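Local coordinates for protein soluble lytic murein transglycosylase (Pseudomonas aeruginosa, PDB 5OHU) that probably cleaves the glycan strands of bacterial cell-wall peptidoglycan, as a lytic transglycosylase that acts in both exolytic and endolytic turnover, at residues E29-L41 / S52-L65. Residues are numbered along the deposited sequence; the frame is centred on the assembly and turned at random.
Sequences EQRRLYDQAKAAL and SRSALRDYPLEPYL
Tyr-34 is the centre of this contact, and its side chain crosses that of Tyr-59 at about a right angle. Tyr-59 CE2 sits over one face of the Tyr-34 ring, 3.3 Å from CG and offset toward the rim. The ring planes meet at 56°, so the pair is oblique. Tyr-34 has CG anti to the backbone N (chi1 175°), which sends the ring across to segment 52-65. There Leu-61 CB lies 3.4 Å from Tyr-34 CE1, and Leu-65 CD1 fits between Tyr-34 CD1 and Ala-37 CB. Leu-56 spreads its two methyls: CD1 meets Leu-33 CB at 3.6 Å, and CD2 packs against the aliphatic part of Arg-31, CB to CD. Arg-31 CD also packs 3.5 Å from Tyr-59 CB.

The solvent side is looser. The Arg-31 guanidinium ends near exposed Ala-55 and Asp-58, its charge not in contact with that of Asp-58. It has a long salt bridge to Glu-29. Separately, a water joins Leu-33 O to Ser-52 OG, which also bonds to Pro-48 O.

The contact packs helix 33-41 against the turns leading into helix 62-72, near the N-terminal end of the modelled chain, in the all-helical ring expected of a Slt70-like enzyme. Helix 408-418 meets it through Leu-61, which touches Glu-415 and Phe-416. Lys-38 NZ donates to Tyr-34 OH over 2.7 Å, giving the buried tyrosine a polar partner within its own helix. No direct hydrogen bond links the segments, so their association rests mainly on apolar and aromatic packing.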
loop_
_atom_site.group_PDB
_atom_site.type_symbol
_atom_site.label_atom_id
_atom_site.label_comp_id
_atom_site.label_asym_id
_atom_site.label_seq_id
_atom_site.Cartn_x
_atom_site.Cartn_y
_atom_site.Cartn_z
ATOM N N GLU A 29 -11.122 15.826 40.407
ATOM C CA GLU A 29 -9.821 15.345 40.851
ATOM C C GLU A 29 -8.872 15.139 39.678
ATOM O O GLU A 29 -9.163 14.381 38.746
ATOM C CB GLU A 29 -9.973 14.043 41.641
ATOM C CG GLU A 29 -10.999 13.079 41.069
ATOM C CD GLU A 29 -11.308 11.937 42.020
ATOM O OE1 GLU A 29 -10.352 11.345 42.563
ATOM O OE2 GLU A 29 -12.502 11.633 42.233
ATOM N N GLN A 30 -7.735 15.834 39.723
ATOM C CA GLN A 30 -6.670 15.631 38.743
ATOM C C GLN A 30 -5.762 14.524 39.266
ATOM O O GLN A 30 -4.644 14.747 39.736
ATOM C CB GLN A 30 -5.909 16.922 38.492
ATOM C CG GLN A 30 -4.831 16.793 37.443
ATOM C CD GLN A 30 -4.203 18.125 37.114
ATOM O OE1 GLN A 30 -4.507 19.139 37.748
ATOM N NE2 GLN A 30 -3.325 18.136 36.118
ATOM N N ARG A 31 -6.278 13.299 39.182
ATOM C CA ARG A 31 -5.581 12.111 39.656
ATOM C C ARG A 31 -4.195 11.971 39.035
ATOM O O ARG A 31 -4.057 11.808 37.813
ATOM C CB ARG A 31 -6.432 10.874 39.364
ATOM C CG ARG A 31 -6.912 10.788 37.928
ATOM C CD ARG A 31 -8.033 9.789 37.772
ATOM N NE ARG A 31 -9.293 10.317 38.273
ATOM C CZ ARG A 31 -10.306 9.564 38.685
ATOM N NH1 ARG A 31 -11.417 10.140 39.127
ATOM N NH2 ARG A 31 -10.207 8.240 38.663
ATOM N N ARG A 32 -3.160 12.041 39.871
ATOM C CA ARG A 32 -1.790 11.891 39.406
ATOM C C ARG A 32 -1.130 10.622 39.951
ATOM O O ARG A 32 0.093 10.446 39.845
ATOM C CB ARG A 32 -0.999 13.154 39.731
ATOM C CG ARG A 32 0.390 13.177 39.140
ATOM C CD ARG A 32 0.486 12.688 37.680
ATOM N NE ARG A 32 -0.520 13.184 36.728
ATOM C CZ ARG A 32 -1.547 12.497 36.221
ATOM N NH1 ARG A 32 -1.711 11.214 36.510
ATOM N NH2 ARG A 32 -2.368 13.093 35.360
ATOM N N LEU A 33 -1.923 9.708 40.510
ATOM C CA LEU A 33 -1.412 8.386 40.846
ATOM C C LEU A 33 -0.842 7.672 39.631
ATOM O O LEU A 33 -0.003 6.776 39.782
ATOM C CB LEU A 33 -2.530 7.547 41.453
ATOM C CG LEU A 33 -3.323 8.276 42.529
ATOM C CD1 LEU A 33 -4.676 7.630 42.709
ATOM C CD2 LEU A 33 -2.546 8.266 43.831
ATOM N N TYR A 34 -1.281 8.063 38.434
ATOM C CA TYR A 34 -0.909 7.347 37.222
ATOM C C TYR A 34 0.566 7.544 36.880
ATOM O O TYR A 34 1.284 6.566 36.644
ATOM C CB TYR A 34 -1.833 7.781 36.083
ATOM C CG TYR A 34 -1.484 7.217 34.742
ATOM C CD1 TYR A 34 -1.878 5.934 34.367
ATOM C CD2 TYR A 34 -0.738 7.954 33.859
ATOM C CE1 TYR A 34 -1.539 5.419 33.131
ATOM C CE2 TYR A 34 -0.391 7.443 32.618
ATOM C CZ TYR A 34 -0.795 6.175 32.267
ATOM O OH TYR A 34 -0.479 5.680 31.032
ATOM N N ASP A 35 1.047 8.793 36.854
ATOM C CA ASP A 35 2.451 9.004 36.506
ATOM C C ASP A 35 3.382 8.440 37.571
ATOM O O ASP A 35 4.485 7.978 37.253
ATOM C CB ASP A 35 2.748 10.485 36.283
ATOM C CG ASP A 35 2.044 11.043 35.069
ATOM O OD1 ASP A 35 1.736 10.256 34.153
ATOM O OD2 ASP A 35 1.831 12.271 35.010
ATOM N N GLN A 36 2.970 8.490 38.839
ATOM C CA GLN A 36 3.737 7.825 39.885
ATOM C C GLN A 36 3.899 6.347 39.569
ATOM O O GLN A 36 5.020 5.844 39.426
ATOM C CB GLN A 36 3.057 8.006 41.244
ATOM C CG GLN A 36 3.582 7.043 42.308
ATOM C CD GLN A 36 3.434 7.576 43.717
ATOM O OE1 GLN A 36 2.687 8.528 43.962
ATOM N NE2 GLN A 36 4.154 6.968 44.655
ATOM N N ALA A 37 2.774 5.640 39.430
ATOM C CA ALA A 37 2.822 4.204 39.190
ATOM C C ALA A 37 3.529 3.872 37.884
ATOM O O ALA A 37 4.189 2.833 37.788
ATOM C CB ALA A 37 1.408 3.626 39.203
ATOM N N LYS A 38 3.405 4.728 36.869
ATOM C CA LYS A 38 4.167 4.513 35.643
ATOM C C LYS A 38 5.660 4.515 35.927
ATOM O O LYS A 38 6.392 3.621 35.483
ATOM C CB LYS A 38 3.841 5.582 34.602
ATOM C CG LYS A 38 4.495 5.267 33.267
ATOM C CD LYS A 38 4.334 6.368 32.223
ATOM C CE LYS A 38 2.920 6.912 32.172
ATOM N NZ LYS A 38 2.165 6.090 31.184
ATOM N N ALA A 39 6.127 5.527 36.659
ATOM C CA ALA A 39 7.540 5.608 37.011
ATOM C C ALA A 39 8.002 4.342 37.722
ATOM O O ALA A 39 8.978 3.704 37.308
ATOM C CB ALA A 39 7.787 6.839 37.881
ATOM N N ALA A 40 7.298 3.952 38.788
ATOM C CA ALA A 40 7.680 2.753 39.529
ATOM C C ALA A 40 7.613 1.510 38.648
ATOM O O ALA A 40 8.520 0.670 38.680
ATOM C CB ALA A 40 6.789 2.596 40.762
ATOM N N LEU A 41 6.546 1.380 37.852
ATOM C CA LEU A 41 6.430 0.242 36.942
ATOM C C LEU A 41 7.586 0.198 35.960
ATOM O O LEU A 41 8.054 -0.884 35.591
ATOM C CB LEU A 41 5.108 0.295 36.170
ATOM C CG LEU A 41 3.989 -0.575 36.715
ATOM C CD1 LEU A 41 4.279 -2.024 36.476
ATOM C CD2 LEU A 41 3.875 -0.336 38.169
ATOM N N SER A 52 -3.059 1.750 43.638
ATOM C CA SER A 52 -3.879 2.744 42.963
ATOM C C SER A 52 -4.998 2.136 42.132
ATOM O O SER A 52 -5.790 2.887 41.554
ATOM C CB SER A 52 -3.003 3.623 42.064
ATOM O OG SER A 52 -2.003 4.287 42.812
ATOM N N ARG A 53 -5.089 0.801 42.064
ATOM C CA ARG A 53 -6.008 0.151 41.130
ATOM C C ARG A 53 -7.455 0.593 41.344
ATOM O O ARG A 53 -8.203 0.774 40.374
ATOM C CB ARG A 53 -5.892 -1.367 41.252
ATOM C CG ARG A 53 -4.600 -1.925 40.713
ATOM C CD ARG A 53 -4.600 -3.427 40.815
ATOM N NE ARG A 53 -4.752 -3.850 42.198
ATOM C CZ ARG A 53 -4.919 -5.114 42.577
ATOM N NH1 ARG A 53 -5.047 -5.415 43.866
ATOM N NH2 ARG A 53 -4.952 -6.077 41.665
ATOM N N SER A 54 -7.873 0.764 42.601
ATOM C CA SER A 54 -9.228 1.240 42.871
ATOM C C SER A 54 -9.351 2.746 42.661
ATOM O O SER A 54 -10.315 3.210 42.041
ATOM C CB SER A 54 -9.650 0.855 44.290
ATOM O OG SER A 54 -9.743 -0.555 44.412
ATOM N N ALA A 55 -8.378 3.522 43.149
ATOM C CA ALA A 55 -8.373 4.967 42.954
ATOM C C ALA A 55 -8.204 5.380 41.499
ATOM O O ALA A 55 -8.309 6.574 41.199
ATOM C CB ALA A 55 -7.261 5.602 43.780
ATOM N N LEU A 56 -7.927 4.442 40.592
ATOM C CA LEU A 56 -7.758 4.778 39.182
ATOM C C LEU A 56 -8.612 3.910 38.267
ATOM O O LEU A 56 -8.355 3.863 37.061
ATOM C CB LEU A 56 -6.287 4.678 38.770
ATOM C CG LEU A 56 -5.348 5.767 39.294
ATOM C CD1 LEU A 56 -3.923 5.483 38.862
ATOM C CD2 LEU A 56 -5.789 7.123 38.797
ATOM N N ARG A 57 -9.629 3.226 38.797
ATOM C CA ARG A 57 -10.446 2.392 37.922
ATOM C C ARG A 57 -11.268 3.228 36.940
ATOM O O ARG A 57 -11.877 2.670 36.018
ATOM C CB ARG A 57 -11.331 1.450 38.762
ATOM C CG ARG A 57 -12.156 0.440 37.929
ATOM C CD ARG A 57 -11.997 -1.024 38.353
ATOM N NE ARG A 57 -12.082 -1.227 39.802
ATOM C CZ ARG A 57 -11.368 -2.118 40.488
ATOM N NH1 ARG A 57 -11.539 -2.216 41.812
ATOM N NH2 ARG A 57 -10.495 -2.894 39.842
ATOM N N ASP A 58 -11.270 4.553 37.082
ATOM C CA ASP A 58 -11.959 5.412 36.132
ATOM C C ASP A 58 -11.028 6.173 35.201
ATOM O O ASP A 58 -11.479 6.616 34.139
ATOM C CB ASP A 58 -12.868 6.412 36.865
ATOM C CG ASP A 58 -14.256 5.849 37.124
ATOM O OD1 ASP A 58 -14.515 4.691 36.728
ATOM O OD2 ASP A 58 -15.090 6.563 37.716
ATOM N N TYR A 59 -9.756 6.326 35.557
ATOM C CA TYR A 59 -8.807 6.983 34.664
ATOM C C TYR A 59 -8.593 6.125 33.417
ATOM O O TYR A 59 -8.348 4.916 33.535
ATOM C CB TYR A 59 -7.486 7.228 35.384
ATOM C CG TYR A 59 -6.494 8.078 34.619
ATOM C CD1 TYR A 59 -6.775 9.402 34.305
ATOM C CD2 TYR A 59 -5.264 7.562 34.231
ATOM C CE1 TYR A 59 -5.859 10.186 33.608
ATOM C CE2 TYR A 59 -4.347 8.336 33.542
ATOM C CZ TYR A 59 -4.649 9.647 33.233
ATOM O OH TYR A 59 -3.734 10.410 32.549
ATOM N N PRO A 60 -8.692 6.704 32.215
ATOM C CA PRO A 60 -8.710 5.876 30.998
ATOM C C PRO A 60 -7.406 5.153 30.699
ATOM O O PRO A 60 -7.452 4.075 30.095
ATOM C CB PRO A 60 -9.058 6.887 29.896
ATOM C CG PRO A 60 -9.807 7.962 30.606
ATOM C CD PRO A 60 -9.149 8.080 31.954
ATOM N N LEU A 61 -6.252 5.700 31.079
ATOM C CA LEU A 61 -4.979 5.052 30.778
ATOM C C LEU A 61 -4.626 3.909 31.734
ATOM O O LEU A 61 -3.637 3.205 31.495
ATOM C CB LEU A 61 -3.857 6.092 30.789
ATOM C CG LEU A 61 -4.015 7.261 29.815
ATOM C CD1 LEU A 61 -2.713 8.023 29.738
ATOM C CD2 LEU A 61 -4.444 6.764 28.425
ATOM N N GLU A 62 -5.402 3.707 32.796
ATOM C CA GLU A 62 -5.079 2.680 33.783
ATOM C C GLU A 62 -4.857 1.299 33.184
ATOM O O GLU A 62 -3.947 0.595 33.658
ATOM C CB GLU A 62 -6.177 2.622 34.857
ATOM C CG GLU A 62 -6.035 1.471 35.852
ATOM C CD GLU A 62 -4.924 1.684 36.878
ATOM O OE1 GLU A 62 -4.055 2.561 36.672
ATOM O OE2 GLU A 62 -4.923 0.963 37.899
ATOM N N PRO A 63 -5.613 0.849 32.178
ATOM C CA PRO A 63 -5.327 -0.470 31.603
ATOM C C PRO A 63 -3.914 -0.613 31.063
ATOM O O PRO A 63 -3.439 -1.751 30.939
ATOM C CB PRO A 63 -6.372 -0.600 30.491
ATOM C CG PRO A 63 -7.504 0.220 30.962
ATOM C CD PRO A 63 -6.896 1.384 31.678
ATOM N N TYR A 64 -3.229 0.492 30.733
ATOM C CA TYR A 64 -1.849 0.395 30.265
ATOM C C TYR A 64 -0.903 -0.027 31.388
ATOM O O TYR A 64 0.017 -0.819 31.167
ATOM C CB TYR A 64 -1.405 1.719 29.643
ATOM C CG TYR A 64 -1.803 1.855 28.182
ATOM C CD1 TYR A 64 -3.133 1.959 27.816
ATOM C CD2 TYR A 64 -0.847 1.873 27.177
ATOM C CE1 TYR A 64 -3.508 2.072 26.498
ATOM C CE2 TYR A 64 -1.209 1.988 25.838
ATOM C CZ TYR A 64 -2.550 2.092 25.511
ATOM O OH TYR A 64 -2.957 2.211 24.206
ATOM N N LEU A 65 -1.113 0.478 32.602
ATOM C CA LEU A 65 -0.279 0.039 33.720
ATOM C C LEU A 65 -0.584 -1.404 34.089
ATOM O O LEU A 65 0.330 -2.214 34.276
ATOM C CB LEU A 65 -0.472 0.950 34.926
ATOM C CG LEU A 65 -0.147 2.427 34.689
ATOM C CD1 LEU A 65 -0.318 3.222 35.991
ATOM C CD2 LEU A 65 1.261 2.595 34.129
HETATM O O HOH W 1 0.323 4.841 42.264
#